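Local coordinates for protein cellulase (Clostridium cellulovorans, PDB 6UI3) that probably hydrolyses cellulose and related plant polysaccharides as a broad-specificity endoglucanase, being the glycoside hydrolase family 5 domain of a longer modular protein, at residues D70-D75 with T79-Y84; T32-G37 with I106-F111; A83-V88 with A135-D140; T62-V67 with I146-N151. All coordinates share one frame; numbering follows the deposited sequence. Where two conformers were deposited one is given.

Interaction 1 of 4, residues D70-D75 with T79-Y84; sequences DENYID and TIDPAY
N72 lays its side-chain amide flat on one face of the Y84 ring. The two planes are 6° apart, and ND2 of N72 stands 3.4 Å above the centre of the ring of Y84. CB of N72 adds an off-centre CH-pi contact. With chi1 of -77° and chi2 of -84°, the amide is turned broadside to the ring. Y84 is held at its far end, where OH bonds to R68 O. Beside this stack the backbones close tightly: D81 N donates to N72 O at 2.9 Å and I74 N to T79 O at 2.8 Å. These two bonds flank Y73 and I80, a non-hydrogen-bonded antiparallel pair forming a single bridge. The result is a hairpin-like turn in the loop that leads from strand 62-65 of the TIM barrel into helix 82-96. D81 is the N-cap of that helix, its OD1 accepting from A83 N at 2.9 Å. Inward, I80 and Y73 rest on V130 of helix 120-137, and Y73 OH bonds to E126. Outward the contact thins. CG2 of I74 touches CB of D81 at 3.6 Å, yet I74 is largely solvent-exposed, and one water bridges N72 OD1 and D81 OD2. The exposed end is a firm polar clasp instead: OG1 of T79 donates to OD2 of D75 at 2.6 Å and N of T79 to OD1 of D75 at 3.1 Å, an oxygen that also takes N77 N.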
# COMPACT_ATOMS: atom_id res chain seq x y z
N ASP A 70 8.90 -14.29 4.05
CA ASP A 70 10.14 -15.02 4.34
C ASP A 70 10.14 -15.77 5.67
O ASP A 70 11.18 -16.32 6.04
CB ASP A 70 11.38 -14.14 4.15
CG ASP A 70 11.45 -12.94 5.06
OD1 ASP A 70 10.47 -12.63 5.77
OD2 ASP A 70 12.52 -12.28 5.05
N GLU A 71 9.01 -15.88 6.35
CA GLU A 71 8.85 -16.87 7.41
C GLU A 71 8.16 -18.12 6.89
O GLU A 71 7.94 -19.06 7.67
CB GLU A 71 8.08 -16.29 8.61
CG GLU A 71 8.76 -15.05 9.19
CD GLU A 71 8.07 -14.46 10.42
OE1 GLU A 71 6.85 -14.45 10.50
OE2 GLU A 71 8.79 -13.97 11.30
N ASN A 72 7.84 -18.16 5.60
CA ASN A 72 7.11 -19.27 4.99
C ASN A 72 7.83 -19.86 3.79
O ASN A 72 7.20 -20.42 2.88
CB ASN A 72 5.69 -18.86 4.65
CG ASN A 72 4.84 -18.83 5.86
OD1 ASN A 72 4.30 -19.86 6.27
ND2 ASN A 72 4.73 -17.67 6.49
N TYR A 73 9.15 -19.81 3.79
CA TYR A 73 9.94 -20.52 2.79
C TYR A 73 10.16 -21.96 3.26
O TYR A 73 10.54 -22.20 4.41
CB TYR A 73 11.29 -19.84 2.58
CG TYR A 73 11.26 -18.42 2.04
CD1 TYR A 73 10.23 -17.94 1.23
CD2 TYR A 73 12.32 -17.56 2.31
CE1 TYR A 73 10.27 -16.64 0.72
CE2 TYR A 73 12.35 -16.27 1.81
CZ TYR A 73 11.32 -15.82 1.01
OH TYR A 73 11.31 -14.54 0.49
N ILE A 74 9.98 -22.91 2.34
CA ILE A 74 10.05 -24.33 2.70
C ILE A 74 11.38 -24.98 2.35
O ILE A 74 11.56 -26.17 2.61
CB ILE A 74 8.87 -25.11 2.06
CG1 ILE A 74 9.01 -25.18 0.54
CG2 ILE A 74 7.58 -24.48 2.50
CD1 ILE A 74 7.89 -25.95 -0.13
N ASP A 75 12.29 -24.24 1.73
CA ASP A 75 13.59 -24.75 1.33
C ASP A 75 14.56 -23.58 1.42
O ASP A 75 14.24 -22.54 2.00
CB ASP A 75 13.49 -25.42 -0.04
CG ASP A 75 13.07 -24.46 -1.15
OD1 ASP A 75 13.13 -23.22 -0.95
OD2 ASP A 75 12.67 -24.96 -2.23
N THR A 79 11.29 -20.89 -1.86
CA THR A 79 10.03 -21.50 -2.28
C THR A 79 8.97 -21.25 -1.21
O THR A 79 9.16 -21.62 -0.05
CB THR A 79 10.20 -23.00 -2.50
OG1 THR A 79 11.19 -23.23 -3.51
CG2 THR A 79 8.87 -23.64 -2.94
N ILE A 80 7.85 -20.66 -1.60
CA ILE A 80 6.79 -20.31 -0.66
C ILE A 80 5.91 -21.53 -0.38
O ILE A 80 5.48 -22.23 -1.30
CB ILE A 80 5.97 -19.14 -1.22
CG1 ILE A 80 6.87 -17.89 -1.36
CG2 ILE A 80 4.75 -18.86 -0.36
CD1 ILE A 80 6.33 -16.84 -2.33
N ASP A 81 5.62 -21.75 0.88
CA ASP A 81 4.71 -22.82 1.27
C ASP A 81 3.37 -22.67 0.57
O ASP A 81 2.72 -21.63 0.73
CB ASP A 81 4.51 -22.71 2.78
CG ASP A 81 3.71 -23.85 3.38
OD1 ASP A 81 3.02 -24.57 2.64
OD2 ASP A 81 3.76 -24.00 4.62
N PRO A 82 2.90 -23.67 -0.18
CA PRO A 82 1.57 -23.57 -0.80
C PRO A 82 0.45 -23.23 0.17
O PRO A 82 -0.52 -22.58 -0.23
CB PRO A 82 1.39 -24.95 -1.46
CG PRO A 82 2.82 -25.35 -1.82
CD PRO A 82 3.62 -24.89 -0.62
N ALA A 83 0.55 -23.67 1.42
CA ALA A 83 -0.50 -23.35 2.38
C ALA A 83 -0.54 -21.86 2.71
O ALA A 83 -1.61 -21.30 2.93
CB ALA A 83 -0.28 -24.15 3.67
N TYR A 84 0.61 -21.21 2.71
CA TYR A 84 0.65 -19.77 2.98
C TYR A 84 0.18 -18.99 1.76
O TYR A 84 -0.61 -18.04 1.89
CB TYR A 84 2.06 -19.34 3.37
CG TYR A 84 2.13 -17.93 3.92
CD1 TYR A 84 1.54 -17.62 5.13
CD2 TYR A 84 2.79 -16.92 3.23
CE1 TYR A 84 1.61 -16.34 5.67
CE2 TYR A 84 2.86 -15.63 3.75
CZ TYR A 84 2.28 -15.36 4.98
OH TYR A 84 2.33 -14.10 5.53
O HOH W 1 5.27 -22.43 6.18

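Interaction 2 of 4, residues T32-G37 with I106-F111; sequences TLESVG and IHHNKF
The methylene carbons of E34 fit against two successive histidine rings, CG of E34 lying 3.6 Å from CD2 of H107 and 3.5 Å from CD2 of H108. The chi1 of 85° sets CG of E34 between its own N and C, and a bend at chi2 (-77°) then folds the carboxylate back over its own loop. There OE1 of E34 accepts from T32 N at 2.8 Å, reached from above the carboxylate plane, while OE2 takes N31 N and a water that also meets NE2 of H108 at 2.8 Å. The glutamate therefore offers the histidines its aliphatic flank, running alongside both rings. H107 extends with chi1 of -159° and brings its CD2 over the centre of the H108 ring, 3.3 Å above that plane; its ND1 is bonded to N105 ND2. Backbone O of E34 lies in the plane of the H108 ring, at its edge, and accepts from R68 NE. A type I turn from T32 to S35 shapes the glutamate's loop, T32 O receiving both N and OG of S35. These are the loops after the first and third strands of a (beta/alpha)8 barrel, at the C-terminal ends of the barrel strands, where family 5 enzymes have their substrate cleft.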
# COMPACT_ATOMS: atom_id res chain seq x y z
N THR A 32 -1.23 -7.47 10.08
CA THR A 32 -1.90 -8.75 9.83
C THR A 32 -0.91 -9.68 9.14
O THR A 32 -0.03 -10.22 9.81
CB THR A 32 -3.23 -8.50 9.12
OG1 THR A 32 -3.98 -7.53 9.87
CG2 THR A 32 -4.07 -9.75 9.03
N LEU A 33 -0.99 -9.86 7.81
CA LEU A 33 -0.12 -10.83 7.14
C LEU A 33 1.32 -10.35 6.97
O LEU A 33 2.15 -11.15 6.51
CB LEU A 33 -0.71 -11.29 5.81
CG LEU A 33 -1.91 -12.23 5.97
CD1 LEU A 33 -2.68 -12.31 4.68
CD2 LEU A 33 -1.44 -13.62 6.42
N GLU A 34 1.65 -9.13 7.38
CA GLU A 34 3.04 -8.71 7.46
C GLU A 34 3.63 -8.87 8.86
O GLU A 34 4.80 -8.52 9.05
CB GLU A 34 3.22 -7.26 6.96
CG GLU A 34 2.97 -6.16 7.97
CD GLU A 34 1.51 -5.84 8.29
OE1 GLU A 34 0.60 -6.69 8.12
OE2 GLU A 34 1.29 -4.70 8.77
N SER A 35 2.87 -9.39 9.82
CA SER A 35 3.36 -9.49 11.19
C SER A 35 4.46 -10.55 11.33
O SER A 35 4.50 -11.54 10.58
CB SER A 35 2.22 -9.90 12.13
OG SER A 35 1.12 -9.01 12.08
N VAL A 36 5.32 -10.38 12.33
CA VAL A 36 6.20 -11.47 12.74
C VAL A 36 5.34 -12.56 13.36
O VAL A 36 4.54 -12.30 14.26
CB VAL A 36 7.25 -10.97 13.75
CG1 VAL A 36 8.07 -12.15 14.28
CG2 VAL A 36 8.16 -9.93 13.13
N GLY A 37 5.50 -13.79 12.87
CA GLY A 37 4.76 -14.91 13.40
C GLY A 37 3.46 -15.22 12.70
O GLY A 37 2.68 -16.04 13.19
N ILE A 106 5.18 -7.37 -1.22
CA ILE A 106 6.18 -7.91 -0.30
C ILE A 106 6.39 -6.85 0.77
O ILE A 106 6.67 -5.69 0.43
CB ILE A 106 7.50 -8.22 -1.04
CG1 ILE A 106 7.29 -9.27 -2.14
CG2 ILE A 106 8.57 -8.64 -0.03
CD1 ILE A 106 8.55 -9.60 -2.93
N HIS A 107 6.26 -7.23 2.04
CA HIS A 107 6.15 -6.26 3.13
C HIS A 107 6.91 -6.80 4.33
O HIS A 107 6.55 -7.83 4.90
CB HIS A 107 4.66 -6.07 3.45
CG HIS A 107 4.30 -4.81 4.17
ND1 HIS A 107 3.40 -3.90 3.65
CD2 HIS A 107 4.64 -4.35 5.39
CE1 HIS A 107 3.22 -2.93 4.52
NE2 HIS A 107 3.96 -3.17 5.58
N HIS A 108 7.99 -6.13 4.70
CA HIS A 108 8.84 -6.49 5.83
C HIS A 108 9.63 -7.79 5.64
O HIS A 108 10.18 -8.30 6.62
CB HIS A 108 8.11 -6.59 7.18
CG HIS A 108 7.39 -5.35 7.60
ND1 HIS A 108 7.81 -4.07 7.29
CD2 HIS A 108 6.27 -5.20 8.35
CE1 HIS A 108 6.97 -3.19 7.80
NE2 HIS A 108 6.03 -3.85 8.47
N ASN A 109 9.73 -8.34 4.43
CA ASN A 109 10.78 -9.32 4.20
C ASN A 109 12.10 -8.69 4.63
O ASN A 109 12.30 -7.47 4.51
CB ASN A 109 10.91 -9.68 2.72
CG ASN A 109 10.07 -10.88 2.33
OD1 ASN A 109 8.90 -11.00 2.70
ND2 ASN A 109 10.66 -11.75 1.54
N LYS A 110 13.04 -9.51 5.10
CA LYS A 110 14.36 -9.01 5.48
C LYS A 110 14.97 -8.15 4.38
O LYS A 110 15.58 -7.12 4.65
CB LYS A 110 15.27 -10.20 5.79
CG LYS A 110 16.69 -9.81 6.17
CD LYS A 110 16.75 -9.19 7.54
CE LYS A 110 18.07 -9.50 8.25
NZ LYS A 110 17.93 -9.43 9.74
N PHE A 111 14.83 -8.56 3.11
CA PHE A 111 15.49 -7.81 2.05
C PHE A 111 14.96 -6.40 1.87
O PHE A 111 15.62 -5.57 1.24
CB PHE A 111 15.54 -8.60 0.72
CG PHE A 111 14.30 -8.54 -0.16
CD1 PHE A 111 14.06 -7.45 -0.98
CD2 PHE A 111 13.43 -9.61 -0.25
CE1 PHE A 111 12.98 -7.41 -1.82
CE2 PHE A 111 12.33 -9.57 -1.12
CZ PHE A 111 12.12 -8.47 -1.89
O HOH W 2 3.44 -3.02 9.18

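Interaction 3 of 4, residues A83-V88 with A135-D140; sequences AYMARV and ANHFKD
V88, which touches F138 across the contact, is fixed in its helix by the bond from V88 N to Y84 O, at 3.0 Å the shortest polar bond within the two segments. No hydrogen bond joins segment 83-88 to 135-140; everything between them is apolar or ring contact. M85 carries most of it. Its CG sits squarely over one face of the H137 imidazole, 3.5 Å from the ring centroid and 7° off the normal, a CH-pi contact with the methylene centred on the ring. A chi1 of -174° sends the methionine out toward the neighbouring helix. A bend at chi2 (72°) carries SD off the centre of the imidazole and toward F138; chi3 turns only the methyl CE. SD of M85 comes to 4.1 Å from CE2 of F138, an oblique Met-aromatic contact. CG1 of V88 reaches CZ of the same ring at 4.4 Å, a looser touch. H137 and F138 also support each other, with CD2 of H137 lying 3.8 Å above the plane of the F138 ring, over its centre. The imidazole's rotation is further set by E89, whose OE1 bonds to NE2 of H137 from the next turn of the helix that carries M85. F138 also touches L145 of strand 145-148 and meets the ring of Y141 edge-to-face. Helices 82-96 and 120-137 follow the second and third barrel strands; the first turns of one pack on the C-terminal end of the other and the residue after it, in the outer helical layer of the TIM-barrel fold.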
# COMPACT_ATOMS: atom_id res chain seq x y z
N ALA A 83 0.55 -23.67 1.42
CA ALA A 83 -0.50 -23.35 2.38
C ALA A 83 -0.54 -21.86 2.71
O ALA A 83 -1.61 -21.30 2.93
CB ALA A 83 -0.28 -24.15 3.67
N TYR A 84 0.61 -21.21 2.71
CA TYR A 84 0.65 -19.77 2.98
C TYR A 84 0.18 -18.99 1.76
O TYR A 84 -0.61 -18.04 1.89
CB TYR A 84 2.06 -19.34 3.37
CG TYR A 84 2.13 -17.93 3.92
CD1 TYR A 84 1.54 -17.62 5.13
CD2 TYR A 84 2.79 -16.92 3.23
CE1 TYR A 84 1.61 -16.34 5.67
CE2 TYR A 84 2.86 -15.63 3.75
CZ TYR A 84 2.28 -15.36 4.98
OH TYR A 84 2.33 -14.10 5.53
N MET A 85 0.65 -19.37 0.57
CA MET A 85 0.14 -18.78 -0.66
C MET A 85 -1.38 -18.89 -0.71
O MET A 85 -2.07 -17.95 -1.12
CB MET A 85 0.78 -19.47 -1.87
CG MET A 85 0.43 -18.84 -3.21
SD MET A 85 1.21 -17.24 -3.51
CE MET A 85 2.89 -17.76 -3.91
N ALA A 86 -1.93 -20.05 -0.29
CA ALA A 86 -3.37 -20.25 -0.32
C ALA A 86 -4.08 -19.31 0.64
O ALA A 86 -5.18 -18.84 0.35
CB ALA A 86 -3.70 -21.71 0.00
N ARG A 87 -3.49 -19.04 1.81
CA ARG A 87 -4.11 -18.10 2.73
C ARG A 87 -4.15 -16.70 2.14
O ARG A 87 -5.17 -16.00 2.23
CB ARG A 87 -3.39 -18.10 4.08
CG ARG A 87 -3.98 -17.14 5.11
CD ARG A 87 -5.44 -17.47 5.43
NE ARG A 87 -6.03 -16.43 6.25
CZ ARG A 87 -7.33 -16.14 6.31
NH1 ARG A 87 -8.22 -16.84 5.61
NH2 ARG A 87 -7.73 -15.12 7.05
N VAL A 88 -3.05 -16.25 1.54
CA VAL A 88 -3.04 -14.95 0.88
C VAL A 88 -4.13 -14.89 -0.18
O VAL A 88 -4.88 -13.92 -0.26
CB VAL A 88 -1.64 -14.65 0.30
CG1 VAL A 88 -1.68 -13.37 -0.50
CG2 VAL A 88 -0.59 -14.56 1.40
N ALA A 135 3.25 -14.10 -9.02
CA ALA A 135 2.67 -13.83 -10.32
C ALA A 135 2.12 -15.10 -10.96
O ALA A 135 1.00 -15.12 -11.48
CB ALA A 135 3.71 -13.14 -11.21
N ASN A 136 2.91 -16.18 -10.93
CA ASN A 136 2.43 -17.41 -11.55
C ASN A 136 1.16 -17.90 -10.87
O ASN A 136 0.22 -18.37 -11.53
CB ASN A 136 3.47 -18.53 -11.50
CG ASN A 136 4.49 -18.44 -12.60
OD1 ASN A 136 5.60 -18.96 -12.45
ND2 ASN A 136 4.12 -17.86 -13.72
N HIS A 137 1.11 -17.81 -9.53
CA HIS A 137 -0.06 -18.30 -8.81
C HIS A 137 -1.33 -17.56 -9.22
O HIS A 137 -2.41 -18.15 -9.32
CB HIS A 137 0.15 -18.15 -7.30
CG HIS A 137 -0.88 -18.87 -6.50
ND1 HIS A 137 -0.84 -20.23 -6.32
CD2 HIS A 137 -2.01 -18.44 -5.88
CE1 HIS A 137 -1.89 -20.61 -5.61
NE2 HIS A 137 -2.61 -19.55 -5.33
N PHE A 138 -1.21 -16.25 -9.43
CA PHE A 138 -2.36 -15.39 -9.67
C PHE A 138 -2.49 -14.95 -11.14
O PHE A 138 -3.23 -14.00 -11.43
CB PHE A 138 -2.25 -14.14 -8.79
CG PHE A 138 -2.44 -14.38 -7.30
CD1 PHE A 138 -3.73 -14.46 -6.78
CD2 PHE A 138 -1.36 -14.47 -6.43
CE1 PHE A 138 -3.94 -14.66 -5.42
CE2 PHE A 138 -1.56 -14.67 -5.07
CZ PHE A 138 -2.85 -14.76 -4.56
N LYS A 139 -1.86 -15.66 -12.09
CA LYS A 139 -1.74 -15.09 -13.43
C LYS A 139 -3.08 -14.96 -14.15
O LYS A 139 -3.20 -14.10 -15.03
CB LYS A 139 -0.73 -15.85 -14.30
CG LYS A 139 -1.09 -17.27 -14.65
CD LYS A 139 -0.03 -17.89 -15.56
CE LYS A 139 -0.25 -19.38 -15.74
NZ LYS A 139 0.84 -19.99 -16.53
N ASP A 140 -4.08 -15.77 -13.82
CA ASP A 140 -5.38 -15.64 -14.49
C ASP A 140 -6.35 -14.72 -13.76
O ASP A 140 -7.49 -14.55 -14.21
CB ASP A 140 -6.00 -17.01 -14.81
CG ASP A 140 -6.67 -17.69 -13.63
OD1 ASP A 140 -6.73 -17.12 -12.53
OD2 ASP A 140 -7.19 -18.82 -13.81

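Interaction 4 of 4, residues T62-V67 with I146-N151; sequences TVRIPV and IFDTIN
R64 reaches D148 and N151 by extending fully, CG anti to the backbone N and the chain straight from CG to NE, before chi4 of -92° swings the guanidinium broadside to that chain. D148 and N151 both point toward the arginine, and their own extended chi1 (168° and 171°) lets their oxygens meet its end. OD2 of D148 is gripped side-on by two nitrogens: NE of R64 lies 2.9 Å from this oxygen and NH2 of R64 also 2.9 Å. The NE bond arrives nearly along the C-O axis of the carboxylate, the NH2 bond on its syn side, and both bonds are bent, since NE and NH2 converge on one oxygen. NH2 spends its second hydrogen on OD1 of N151, 2.9 Å away, in a straighter bond. Both acceptor oxygens lie close to the guanidinium plane, at its edge. Inside the (beta/alpha)8 barrel the buried salt bridge links the second strand to the fourth, past N105 of the third. N151 lies just after the fourth strand, in the region that bears the acid/base of clan GH-A, but is not itself that residue. NH1 of R64 bonds to N28 and to Q271, a glutamine here, on the seventh strand, where such enzymes have their nucleophilic glutamate. With every nitrogen engaged, rotation of the guanidinium is restrained. ND2 of N151 bonds to Q112, which helps fix its amide, and W304 packs against the arginine chain.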
# COMPACT_ATOMS: atom_id res chain seq x y z
N THR A 62 -11.17 -0.48 -2.29
CA THR A 62 -9.83 -1.03 -2.50
C THR A 62 -9.26 -1.46 -1.16
O THR A 62 -9.33 -0.70 -0.18
CB THR A 62 -8.90 0.04 -3.11
OG1 THR A 62 -9.32 0.36 -4.44
CG2 THR A 62 -7.45 -0.45 -3.16
N VAL A 63 -8.67 -2.66 -1.11
CA VAL A 63 -7.98 -3.15 0.07
C VAL A 63 -6.56 -3.55 -0.30
O VAL A 63 -6.34 -4.38 -1.19
CB VAL A 63 -8.71 -4.34 0.73
CG1 VAL A 63 -7.86 -4.91 1.88
CG2 VAL A 63 -10.09 -3.93 1.24
N ARG A 64 -5.59 -3.00 0.42
CA ARG A 64 -4.19 -3.41 0.32
C ARG A 64 -3.89 -4.43 1.41
O ARG A 64 -4.33 -4.26 2.56
CB ARG A 64 -3.26 -2.21 0.41
CG ARG A 64 -1.78 -2.54 0.34
CD ARG A 64 -1.00 -1.30 -0.05
NE ARG A 64 0.45 -1.41 -0.10
CZ ARG A 64 1.28 -1.12 0.91
NH1 ARG A 64 0.81 -0.81 2.10
NH2 ARG A 64 2.59 -1.15 0.70
N ILE A 65 -3.20 -5.49 1.02
CA ILE A 65 -2.94 -6.65 1.88
C ILE A 65 -1.43 -6.80 2.04
O ILE A 65 -0.76 -7.46 1.22
CB ILE A 65 -3.55 -7.92 1.29
CG1 ILE A 65 -5.05 -7.76 1.05
CG2 ILE A 65 -3.28 -9.11 2.20
CD1 ILE A 65 -5.61 -8.79 0.09
N PRO A 66 -0.85 -6.17 3.07
CA PRO A 66 0.57 -6.38 3.39
C PRO A 66 0.86 -7.86 3.62
O PRO A 66 0.17 -8.51 4.40
CB PRO A 66 0.74 -5.58 4.69
CG PRO A 66 -0.27 -4.47 4.58
CD PRO A 66 -1.46 -5.12 3.92
N VAL A 67 1.92 -8.37 2.99
CA VAL A 67 2.31 -9.77 3.19
C VAL A 67 3.82 -9.88 3.37
O VAL A 67 4.60 -9.49 2.49
CB VAL A 67 1.88 -10.69 2.03
CG1 VAL A 67 2.28 -12.14 2.33
CG2 VAL A 67 0.39 -10.59 1.76
N ILE A 146 -3.93 -6.15 -8.03
CA ILE A 146 -2.81 -5.27 -8.33
C ILE A 146 -1.60 -5.76 -7.54
O ILE A 146 -1.76 -6.23 -6.40
CB ILE A 146 -3.18 -3.84 -7.89
CG1 ILE A 146 -4.41 -3.32 -8.65
CG2 ILE A 146 -1.96 -2.89 -8.03
CD1 ILE A 146 -5.02 -2.08 -8.02
N PHE A 147 -0.40 -5.66 -8.11
CA PHE A 147 0.84 -6.02 -7.41
C PHE A 147 1.62 -4.76 -7.04
O PHE A 147 1.64 -3.79 -7.81
CB PHE A 147 1.72 -6.89 -8.31
CG PHE A 147 1.14 -8.24 -8.68
CD1 PHE A 147 0.18 -8.87 -7.89
CD2 PHE A 147 1.58 -8.90 -9.82
CE1 PHE A 147 -0.31 -10.14 -8.23
CE2 PHE A 147 1.10 -10.15 -10.16
CZ PHE A 147 0.16 -10.77 -9.37
N ASP A 148 2.28 -4.78 -5.88
CA ASP A 148 3.07 -3.67 -5.32
C ASP A 148 4.43 -4.26 -5.00
O ASP A 148 4.53 -5.16 -4.16
CB ASP A 148 2.28 -3.15 -4.10
CG ASP A 148 3.04 -2.18 -3.20
OD1 ASP A 148 4.21 -1.80 -3.47
OD2 ASP A 148 2.41 -1.78 -2.16
N THR A 149 5.48 -3.84 -5.71
CA THR A 149 6.69 -4.67 -5.83
C THR A 149 7.47 -4.84 -4.52
O THR A 149 8.16 -5.85 -4.35
CB THR A 149 7.65 -4.10 -6.89
OG1 THR A 149 8.07 -2.80 -6.46
CG2 THR A 149 7.04 -4.07 -8.28
N ILE A 150 7.42 -3.85 -3.64
CA ILE A 150 8.09 -3.88 -2.34
C ILE A 150 7.49 -2.74 -1.53
O ILE A 150 7.22 -1.67 -2.08
CB ILE A 150 9.63 -3.80 -2.49
CG1 ILE A 150 10.33 -3.91 -1.12
CG2 ILE A 150 10.05 -2.53 -3.24
CD1 ILE A 150 10.13 -5.23 -0.38
N ASN A 151 7.27 -2.93 -0.23
CA ASN A 151 6.55 -1.96 0.59
C ASN A 151 7.33 -0.66 0.80
O ASN A 151 6.98 0.38 0.23
CB ASN A 151 6.19 -2.64 1.92
CG ASN A 151 5.65 -1.68 2.92
OD1 ASN A 151 4.70 -0.93 2.61
ND2 ASN A 151 6.21 -1.65 4.11

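Interactions 2, 3 and 4 are buried, whereas interaction 1, about 22 Å from the chain centre to its own centre, is a surface contact of backbone bonds, a water and an amide-ring stack. Interaction 4, about 5 Å from that centre, relies on a salt bridge in the barrel's heart. Interactions 1 and 3 share A83 and Y84 on helix 82-96; interaction 3 lies within the outer helical layer and uses apolar and ring contacts. Interaction 2 joins the loops after the first and third strands, which interleave with the second and fourth strands of interaction 4; the two meet where I106 O lies 2.9 Å from N151 N. Probable hydrogen bonds, E71 to G37 and D70 to K110, tie interaction 1 to interaction 2.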